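PDB 5LW0: basic helix-loop-helix, putative, expressed from Oryza sativa subsp. japonica, which binds ADP-ribose through its macrodomain and probably acts in ADP-ribosylation signalling linked to repair of DNA interstrand crosslinks. Local coordinates for residues S42-F50 against V191-R200; L163-V171 against I214-N225. One frame throughout, in Å; residues are numbered along the deposited sequence. Where two conformers were deposited one is given.

Contact 1: residues S42-F50 against V191-R200. With AR6 ([(2R,3S,4R,5R)-5-(6-aminopurin-9-yl)-3,4-dihydroxy-oxolan-2-yl]methyl [hydroxy-[[(2R,3S,4R,5S)-3,4,5-trihydroxyoxolan-2-yl]methoxy]phosphoryl] hydrogen phosphate), chain C.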
# COMPACT_ATOMS: atom_id res chain seq x y z
N SER A 42 2.84 4.87 1.45
CA SER A 42 3.44 4.74 2.75
C SER A 42 2.34 4.66 3.81
O SER A 42 1.68 5.64 4.13
CB SER A 42 4.33 5.90 3.01
OG SER A 42 4.88 5.87 4.33
N ILE A 43 2.14 3.50 4.34
CA ILE A 43 1.11 3.29 5.35
C ILE A 43 1.41 3.99 6.65
O ILE A 43 2.55 4.00 7.11
CB ILE A 43 1.01 1.76 5.66
CG1 ILE A 43 0.75 0.94 4.38
CG2 ILE A 43 -0.04 1.47 6.72
CD1 ILE A 43 -0.49 1.35 3.59
N SER A 44 0.39 4.68 7.17
CA SER A 44 0.40 5.30 8.54
C SER A 44 1.12 6.65 8.62
O SER A 44 1.10 7.26 9.66
CB SER A 44 0.98 4.35 9.62
OG SER A 44 0.12 3.26 9.86
N THR A 45 1.77 7.12 7.55
CA THR A 45 2.61 8.32 7.70
C THR A 45 1.97 9.66 7.39
O THR A 45 2.66 10.64 7.40
CB THR A 45 3.92 8.22 6.92
OG1 THR A 45 3.65 7.99 5.56
CG2 THR A 45 4.75 7.12 7.43
N ALA A 46 0.69 9.72 7.08
CA ALA A 46 0.05 11.06 6.91
C ALA A 46 -1.03 11.24 7.97
O ALA A 46 -0.71 11.61 9.07
CB ALA A 46 -0.48 11.26 5.52
N ASP A 47 -2.26 10.79 7.69
CA ASP A 47 -3.36 10.88 8.69
C ASP A 47 -3.02 10.22 10.01
O ASP A 47 -3.44 10.69 11.10
CB ASP A 47 -4.69 10.29 8.10
CG ASP A 47 -5.28 11.15 6.93
OD1 ASP A 47 -4.91 12.34 6.80
OD2 ASP A 47 -6.13 10.60 6.12
N PHE A 48 -2.28 9.10 9.98
CA PHE A 48 -1.97 8.35 11.19
C PHE A 48 -0.63 8.81 11.91
O PHE A 48 -0.25 8.26 12.95
CB PHE A 48 -1.91 6.82 10.92
CG PHE A 48 -3.29 6.10 10.89
CD1 PHE A 48 -4.48 6.78 11.14
CD2 PHE A 48 -3.37 4.75 10.63
CE1 PHE A 48 -5.73 6.12 11.07
CE2 PHE A 48 -4.60 4.09 10.63
CZ PHE A 48 -5.78 4.79 10.82
N GLN A 49 0.05 9.78 11.30
CA GLN A 49 1.15 10.52 11.94
C GLN A 49 2.29 9.66 12.46
O GLN A 49 3.05 10.05 13.38
CB GLN A 49 0.60 11.40 13.08
CG GLN A 49 -0.35 12.42 12.54
CD GLN A 49 -0.91 13.37 13.60
OE1 GLN A 49 -0.82 13.12 14.80
NE2 GLN A 49 -1.58 14.39 13.13
N PHE A 50 2.55 8.55 11.77
CA PHE A 50 3.69 7.75 12.12
C PHE A 50 4.98 8.39 11.68
O PHE A 50 5.11 8.83 10.56
CB PHE A 50 3.52 6.36 11.52
CG PHE A 50 4.40 5.31 12.11
CD1 PHE A 50 5.71 5.18 11.77
CD2 PHE A 50 3.86 4.34 12.97
CE1 PHE A 50 6.49 4.13 12.28
CE2 PHE A 50 4.62 3.33 13.49
CZ PHE A 50 5.95 3.20 13.14
N VAL A 191 -5.10 -2.17 3.74
CA VAL A 191 -4.13 -2.40 4.81
C VAL A 191 -4.43 -1.44 5.95
O VAL A 191 -4.68 -0.23 5.68
CB VAL A 191 -2.72 -2.06 4.33
CG1 VAL A 191 -1.75 -2.46 5.41
CG2 VAL A 191 -2.41 -2.76 3.03
N LEU A 192 -4.42 -1.91 7.17
CA LEU A 192 -4.62 -1.00 8.33
C LEU A 192 -3.30 -0.91 9.07
O LEU A 192 -2.84 -1.90 9.69
CB LEU A 192 -5.71 -1.51 9.26
CG LEU A 192 -6.00 -0.55 10.45
CD1 LEU A 192 -6.48 0.78 9.97
CD2 LEU A 192 -6.98 -1.20 11.38
N GLY A 193 -2.70 0.27 9.08
CA GLY A 193 -1.49 0.45 9.81
C GLY A 193 -1.75 0.90 11.25
O GLY A 193 -2.87 1.20 11.56
N PRO A 194 -0.68 1.03 12.05
CA PRO A 194 -0.82 1.61 13.40
C PRO A 194 -1.14 3.04 13.35
O PRO A 194 -0.70 3.81 12.42
CB PRO A 194 0.57 1.39 14.00
CG PRO A 194 1.49 1.36 12.85
CD PRO A 194 0.70 0.69 11.74
N ASN A 195 -1.88 3.50 14.35
CA ASN A 195 -2.24 4.89 14.40
C ASN A 195 -1.53 5.59 15.59
O ASN A 195 -1.57 5.10 16.71
CB ASN A 195 -3.74 5.06 14.53
CG ASN A 195 -4.12 6.45 14.85
OD1 ASN A 195 -3.68 7.40 14.23
ND2 ASN A 195 -4.95 6.61 15.90
N MET A 196 -0.80 6.65 15.25
CA MET A 196 -0.18 7.56 16.25
C MET A 196 -0.91 8.86 16.47
O MET A 196 -0.45 9.70 17.25
CB MET A 196 1.21 7.92 15.80
CG MET A 196 2.19 6.85 15.91
SD MET A 196 2.33 6.02 17.55
CE MET A 196 2.09 4.51 16.59
N ASN A 197 -1.98 9.10 15.72
CA ASN A 197 -2.76 10.34 15.77
C ASN A 197 -3.87 10.24 16.88
O ASN A 197 -4.72 9.32 16.85
CB ASN A 197 -3.42 10.57 14.41
CG ASN A 197 -4.11 11.90 14.31
OD1 ASN A 197 -4.38 12.54 15.32
ND2 ASN A 197 -4.42 12.30 13.11
N PRO A 198 -3.80 11.11 17.89
CA PRO A 198 -4.70 10.90 19.06
C PRO A 198 -6.18 11.15 18.74
O PRO A 198 -7.04 10.79 19.53
CB PRO A 198 -4.16 11.92 20.10
CG PRO A 198 -3.35 12.89 19.32
CD PRO A 198 -2.79 12.15 18.13
N MET A 199 -6.44 11.71 17.58
CA MET A 199 -7.80 11.93 17.11
C MET A 199 -8.32 10.80 16.19
O MET A 199 -9.29 10.99 15.45
CB MET A 199 -7.88 13.26 16.39
CG MET A 199 -7.73 14.45 17.32
SD MET A 199 -7.01 15.92 16.51
CE MET A 199 -7.98 16.13 15.01
N ARG A 200 -7.71 9.61 16.30
CA ARG A 200 -8.12 8.46 15.53
C ARG A 200 -8.15 7.23 16.41
O ARG A 200 -7.47 7.18 17.45
CB ARG A 200 -7.16 8.20 14.36
CG ARG A 200 -6.97 9.34 13.39
CD ARG A 200 -8.21 9.60 12.60
NE ARG A 200 -7.94 10.48 11.50
CZ ARG A 200 -7.86 10.10 10.23
NH1 ARG A 200 -8.06 8.82 9.88
NH2 ARG A 200 -7.60 10.99 9.30
N1 AR6 C . -1.60 8.55 -4.54
C2 AR6 C . -0.46 8.19 -3.92
N3 AR6 C . -0.19 8.46 -2.66
C4 AR6 C . -1.08 9.16 -1.89
C5 AR6 C . -2.34 9.56 -2.44
C6 AR6 C . -2.58 9.22 -3.85
N6 AR6 C . -3.70 9.52 -4.46
N7 AR6 C . -3.05 10.23 -1.41
C8 AR6 C . -2.26 10.17 -0.31
N9 AR6 C . -1.08 9.51 -0.58
PA AR6 C . -2.91 8.37 4.34
PB AR6 C . -2.53 6.76 6.82
C1' AR6 C . -0.02 9.14 0.33
O1A AR6 C . -3.18 9.59 5.25
O1B AR6 C . -1.55 7.74 7.42
C1D AR6 C . -7.37 7.49 5.50
O1D AR6 C . -8.23 8.48 4.99
C2' AR6 C . 0.34 10.11 1.45
O2' AR6 C . 1.11 11.26 0.98
O2A AR6 C . -3.82 8.09 3.20
O2B AR6 C . -2.27 5.29 6.93
C2D AR6 C . -8.22 6.35 6.13
O2D AR6 C . -9.66 6.70 6.17
C3' AR6 C . 1.05 9.18 2.41
O3' AR6 C . 2.46 9.04 2.07
O3A AR6 C . -2.81 7.02 5.24
C3D AR6 C . -7.65 6.15 7.51
O3D AR6 C . -8.63 6.70 8.43
C4' AR6 C . 0.33 7.84 2.22
O4' AR6 C . -0.46 7.96 1.06
C4D AR6 C . -6.33 6.96 7.53
O4D AR6 C . -6.42 7.99 6.51
C5' AR6 C . -0.56 7.45 3.38
O5' AR6 C . -1.37 8.56 3.81
C5D AR6 C . -5.07 6.17 7.20
O5D AR6 C . -3.97 7.06 7.48

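Contact 2: residues L163-V171 against I214-N225. With PO4 (phosphate ion), chain E; PO4 (phosphate ion), chain D.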
# COMPACT_ATOMS: atom_id res chain seq x y z
N LEU A 163 -10.92 -4.49 9.70
CA LEU A 163 -9.49 -4.84 9.88
C LEU A 163 -9.04 -4.47 11.26
O LEU A 163 -9.52 -3.45 11.85
CB LEU A 163 -8.60 -4.04 8.88
CG LEU A 163 -8.65 -4.52 7.45
CD1 LEU A 163 -7.76 -3.67 6.55
CD2 LEU A 163 -8.27 -6.00 7.35
N ARG A 164 -8.11 -5.22 11.78
CA ARG A 164 -7.39 -4.82 12.97
C ARG A 164 -6.02 -4.35 12.56
O ARG A 164 -5.52 -4.72 11.47
CB ARG A 164 -7.35 -5.96 13.99
CG ARG A 164 -8.77 -6.36 14.48
CD ARG A 164 -8.75 -7.50 15.48
NE ARG A 164 -10.10 -7.95 15.85
CZ ARG A 164 -10.38 -9.14 16.39
NH1 ARG A 164 -9.43 -10.05 16.59
NH2 ARG A 164 -11.63 -9.42 16.70
N PRO A 165 -5.40 -3.48 13.39
CA PRO A 165 -4.10 -2.91 12.96
C PRO A 165 -3.07 -3.99 12.72
O PRO A 165 -2.96 -4.94 13.48
CB PRO A 165 -3.71 -1.97 14.14
CG PRO A 165 -5.05 -1.59 14.73
CD PRO A 165 -5.81 -2.92 14.70
N GLY A 166 -2.34 -3.87 11.60
CA GLY A 166 -1.33 -4.82 11.27
C GLY A 166 -1.78 -5.90 10.33
O GLY A 166 -1.13 -6.90 10.22
N SER A 167 -2.94 -5.73 9.74
CA SER A 167 -3.52 -6.75 8.86
C SER A 167 -4.05 -6.13 7.58
O SER A 167 -4.10 -4.88 7.41
CB SER A 167 -4.61 -7.52 9.57
OG SER A 167 -5.71 -6.71 9.83
N SER A 168 -4.38 -6.98 6.63
CA SER A 168 -4.80 -6.51 5.33
C SER A 168 -5.78 -7.50 4.74
O SER A 168 -5.90 -8.63 5.25
CB SER A 168 -3.61 -6.30 4.41
OG SER A 168 -2.99 -7.52 4.13
N VAL A 169 -6.52 -7.08 3.71
CA VAL A 169 -7.44 -7.96 2.98
C VAL A 169 -7.45 -7.61 1.50
O VAL A 169 -7.49 -6.47 1.14
CB VAL A 169 -8.88 -7.91 3.57
CG1 VAL A 169 -9.46 -6.56 3.51
CG2 VAL A 169 -9.78 -8.93 2.87
N ALA A 170 -7.33 -8.65 0.66
CA ALA A 170 -7.29 -8.52 -0.77
C ALA A 170 -8.65 -8.58 -1.30
O ALA A 170 -9.43 -9.49 -0.96
CB ALA A 170 -6.45 -9.62 -1.39
N VAL A 171 -8.97 -7.62 -2.16
CA VAL A 171 -10.32 -7.55 -2.76
C VAL A 171 -10.19 -7.52 -4.25
O VAL A 171 -9.56 -6.60 -4.80
CB VAL A 171 -11.04 -6.29 -2.27
CG1 VAL A 171 -12.44 -6.18 -2.91
CG2 VAL A 171 -11.14 -6.27 -0.73
N ILE A 214 3.58 -3.31 14.69
CA ILE A 214 2.32 -3.35 13.94
C ILE A 214 2.55 -2.87 12.50
O ILE A 214 1.96 -3.40 11.56
CB ILE A 214 1.25 -2.54 14.65
CG1 ILE A 214 0.90 -3.21 16.00
CG2 ILE A 214 0.01 -2.42 13.81
CD1 ILE A 214 -0.12 -2.45 16.79
N LEU A 215 3.40 -1.86 12.30
CA LEU A 215 3.65 -1.41 10.90
C LEU A 215 4.41 -2.49 10.13
O LEU A 215 4.09 -2.75 8.96
CB LEU A 215 4.40 -0.09 10.90
CG LEU A 215 4.58 0.54 9.50
CD1 LEU A 215 3.29 0.90 8.90
CD2 LEU A 215 5.49 1.74 9.58
N HIS A 216 5.40 -3.15 10.76
CA HIS A 216 6.09 -4.33 10.16
C HIS A 216 5.04 -5.34 9.74
O HIS A 216 5.06 -5.86 8.62
CB HIS A 216 7.05 -5.00 11.16
CG HIS A 216 8.46 -4.53 11.08
ND1 HIS A 216 9.30 -4.89 10.06
CD2 HIS A 216 9.23 -3.80 11.97
CE1 HIS A 216 10.50 -4.34 10.26
NE2 HIS A 216 10.47 -3.67 11.41
N GLU A 217 4.15 -5.69 10.68
CA GLU A 217 3.08 -6.67 10.40
C GLU A 217 2.16 -6.24 9.24
O GLU A 217 1.78 -7.09 8.45
CB GLU A 217 2.22 -6.93 11.68
CG GLU A 217 2.95 -7.72 12.74
CD GLU A 217 2.16 -7.82 14.06
OE1 GLU A 217 1.41 -6.88 14.40
OE2 GLU A 217 2.35 -8.81 14.79
N ALA A 218 1.81 -4.97 9.18
CA ALA A 218 0.96 -4.44 8.09
C ALA A 218 1.64 -4.64 6.76
O ALA A 218 1.03 -5.16 5.80
CB ALA A 218 0.66 -2.95 8.29
N TYR A 219 2.91 -4.31 6.67
CA TYR A 219 3.62 -4.48 5.37
C TYR A 219 3.78 -5.95 5.01
O TYR A 219 3.51 -6.35 3.84
CB TYR A 219 4.97 -3.81 5.36
CG TYR A 219 4.90 -2.34 5.08
CD1 TYR A 219 4.44 -1.88 3.84
CD2 TYR A 219 5.19 -1.40 6.04
CE1 TYR A 219 4.36 -0.53 3.57
CE2 TYR A 219 5.07 -0.04 5.79
CZ TYR A 219 4.67 0.42 4.54
OH TYR A 219 4.47 1.73 4.25
N THR A 220 4.11 -6.77 5.99
CA THR A 220 4.27 -8.24 5.68
C THR A 220 2.95 -8.83 5.26
O THR A 220 2.90 -9.57 4.27
CB THR A 220 4.89 -8.95 6.85
OG1 THR A 220 6.21 -8.41 7.00
CG2 THR A 220 5.02 -10.47 6.55
N SER A 221 1.85 -8.39 5.87
CA SER A 221 0.55 -8.88 5.55
C SER A 221 0.16 -8.47 4.10
O SER A 221 -0.38 -9.27 3.30
CB SER A 221 -0.50 -8.33 6.55
OG SER A 221 -1.80 -8.77 6.18
N LEU A 222 0.40 -7.21 3.79
CA LEU A 222 0.22 -6.66 2.45
C LEU A 222 0.97 -7.49 1.41
O LEU A 222 0.38 -7.94 0.42
CB LEU A 222 0.67 -5.24 2.39
CG LEU A 222 0.77 -4.59 1.03
CD1 LEU A 222 -0.56 -4.62 0.28
CD2 LEU A 222 1.34 -3.20 1.17
N PHE A 223 2.25 -7.69 1.64
CA PHE A 223 3.09 -8.35 0.66
C PHE A 223 2.73 -9.78 0.52
O PHE A 223 2.71 -10.32 -0.59
CB PHE A 223 4.55 -8.17 0.97
CG PHE A 223 5.05 -6.72 0.94
CD1 PHE A 223 4.47 -5.73 0.18
CD2 PHE A 223 6.11 -6.35 1.76
CE1 PHE A 223 4.96 -4.47 0.16
CE2 PHE A 223 6.58 -5.08 1.75
CZ PHE A 223 5.99 -4.13 1.00
N GLU A 224 2.35 -10.42 1.62
CA GLU A 224 1.90 -11.84 1.57
C GLU A 224 0.57 -11.99 0.83
O GLU A 224 0.38 -12.94 0.03
CB GLU A 224 1.82 -12.45 2.96
CG GLU A 224 3.14 -12.77 3.58
CD GLU A 224 3.76 -14.06 3.05
OE1 GLU A 224 3.03 -14.93 2.54
OE2 GLU A 224 4.96 -14.19 3.23
N ASN A 225 -0.36 -11.08 1.05
CA ASN A 225 -1.60 -11.06 0.25
C ASN A 225 -1.33 -10.85 -1.21
O ASN A 225 -1.97 -11.44 -2.03
CB ASN A 225 -2.56 -10.01 0.81
CG ASN A 225 -3.53 -10.60 1.80
OD1 ASN A 225 -4.22 -11.59 1.49
ND2 ASN A 225 -3.77 -9.87 2.89
P PO4 E . 13.58 -2.45 11.91
O1 PO4 E . 14.48 -1.23 12.08
O2 PO4 E . 14.31 -3.73 12.30
O3 PO4 E . 12.35 -2.32 12.82
O4 PO4 E . 13.18 -2.56 10.41
P PO4 D . 9.35 -10.01 8.17
O1 PO4 D . 9.85 -8.60 7.63
O2 PO4 D . 7.85 -9.93 8.43
O3 PO4 D . 10.20 -10.41 9.44
O4 PO4 D . 9.59 -11.07 7.09
O HOH W 1 -6.92 -11.40 1.70

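Contact 1: residues S42-F50 against V191-R200
Phe48 lies between Asn195 and the bound ADP-ribose. CB of Asn195 stands over one ring face, 3.8 Å from the centroid in a CH-pi contact, and C5D of the ligand covers the opposite face, while CD1 of Leu192 meets the ring edge 3.9 Å from CE2. With an alanine here, Asn195 CB and the ligand's C5D would probably lose the ring that separates them, and the distal ribose is likely to be freer to shift. Beside the ring, Arg200 NH2 reaches Asp47 OD2 at 3.5 Å in a salt bridge, with guanidinium and carboxylate planes 44° apart; Arg200 NH1 makes a weak hydrogen bond to O3D of that ribose. Residues 42-50 form a diphosphate-binding loop of the macrodomain, following strand 37-40: the backbone N atoms of Ser44, Ala46, Asp47 and Phe48 all donate to phosphate oxygens. Residues 191-200 brace this loop through three hydrogen bonds. Ser44 OG, set beside its own backbone N (chi1 -69°), donates to Pro194 O at 2.7 Å. Met196 N binds Phe48 O, and Asn197 ND2 gives Asp47 O an almost linear bond of 2.8 Å, with that oxygen in its amide plane. The Gln49 amide stacks on that of Asn197, planes 6° apart. Farther out, Asn195 OD1 accepts from Asn197 N in an Asx turn, and Asn195 ND2 ties to Asn197 O and to Pro201 O.

Contact 2: residues L163-V171 against I214-N225
Ser168 reaches from its strand to Ser221 and Asn225, one turn apart on the helix. Its CB already lies 3.5 Å from Ser221 OG. With chi1 at 65°, OG sits between the backbone N and the carbonyl carbon, where it meets both partners: Ser221 OG at 2.7 Å, a hydrogen bond in which either hydroxyl may be the donor, and Asn225 ND2 at 2.8 Å, which donates with Ser168 OG almost in its amide plane. Two bonds thus grip one hydroxyl oxygen. Ser221 comes to meet it with OG anti to the backbone N, and this also brings Ser221 OG 3.2 Å from Ser168 N. The other end of the Asn225 amide is used as well: OD1 accepts from a water that in turn accepts from Ala170 N, so the water bridges helix and strand. Strand 167-172 is an outermost strand of the mixed macrodomain sheet, antiparallel to its neighbour 187-192, and helix 208-230 packs on it, the axes of 167-171 and 214-225 running in nearly the same direction (crossing angle -20°) and coming within 6.7 Å. Ala218 and Leu222 of this helix also touch Val191 on the neighbouring strand. The backbones come closest at the type II turn from Arg164 to Ser167, where Gly166 CA is 3.9 Å from Ala218 CA. The turn's backbone angles there (phi 96°) suit a glycine, whose lack of a side chain allows this closeness to Glu217 and Ile214. CG2 of Ile214 rests against this turn, 3.8 Å from Pro165 CB, and Gly166 CA makes a C-H...O contact with Ile214 O. On the helix, His216 and Thr220 each hydrogen-bond a phosphate ion that probably came from the crystallisation solution.

Contact 1 is largely buried and joins the loop after strand 37-40 to the end of strand 187-192 and the loop that follows it, beside the ligand; contact 2 is partly buried and packs a helix against an outermost strand. The first relies on backbone oxygens, an aromatic ring and a charged pair beside the diphosphate and distal ribose, the second on small residues, hydroxyls, an amide and a bridging water. Their centres are 14 Å apart, yet they touch directly: Leu192 O lies 2.8 Å from Gly166 N, just before strand 167-172, the sheet neighbour of 187-192, and Tyr219 OH of helix 208-230 hydrogen-bonds Ile43 N. The helix of contact 2 therefore also reaches the start of the phosphate-binding loop.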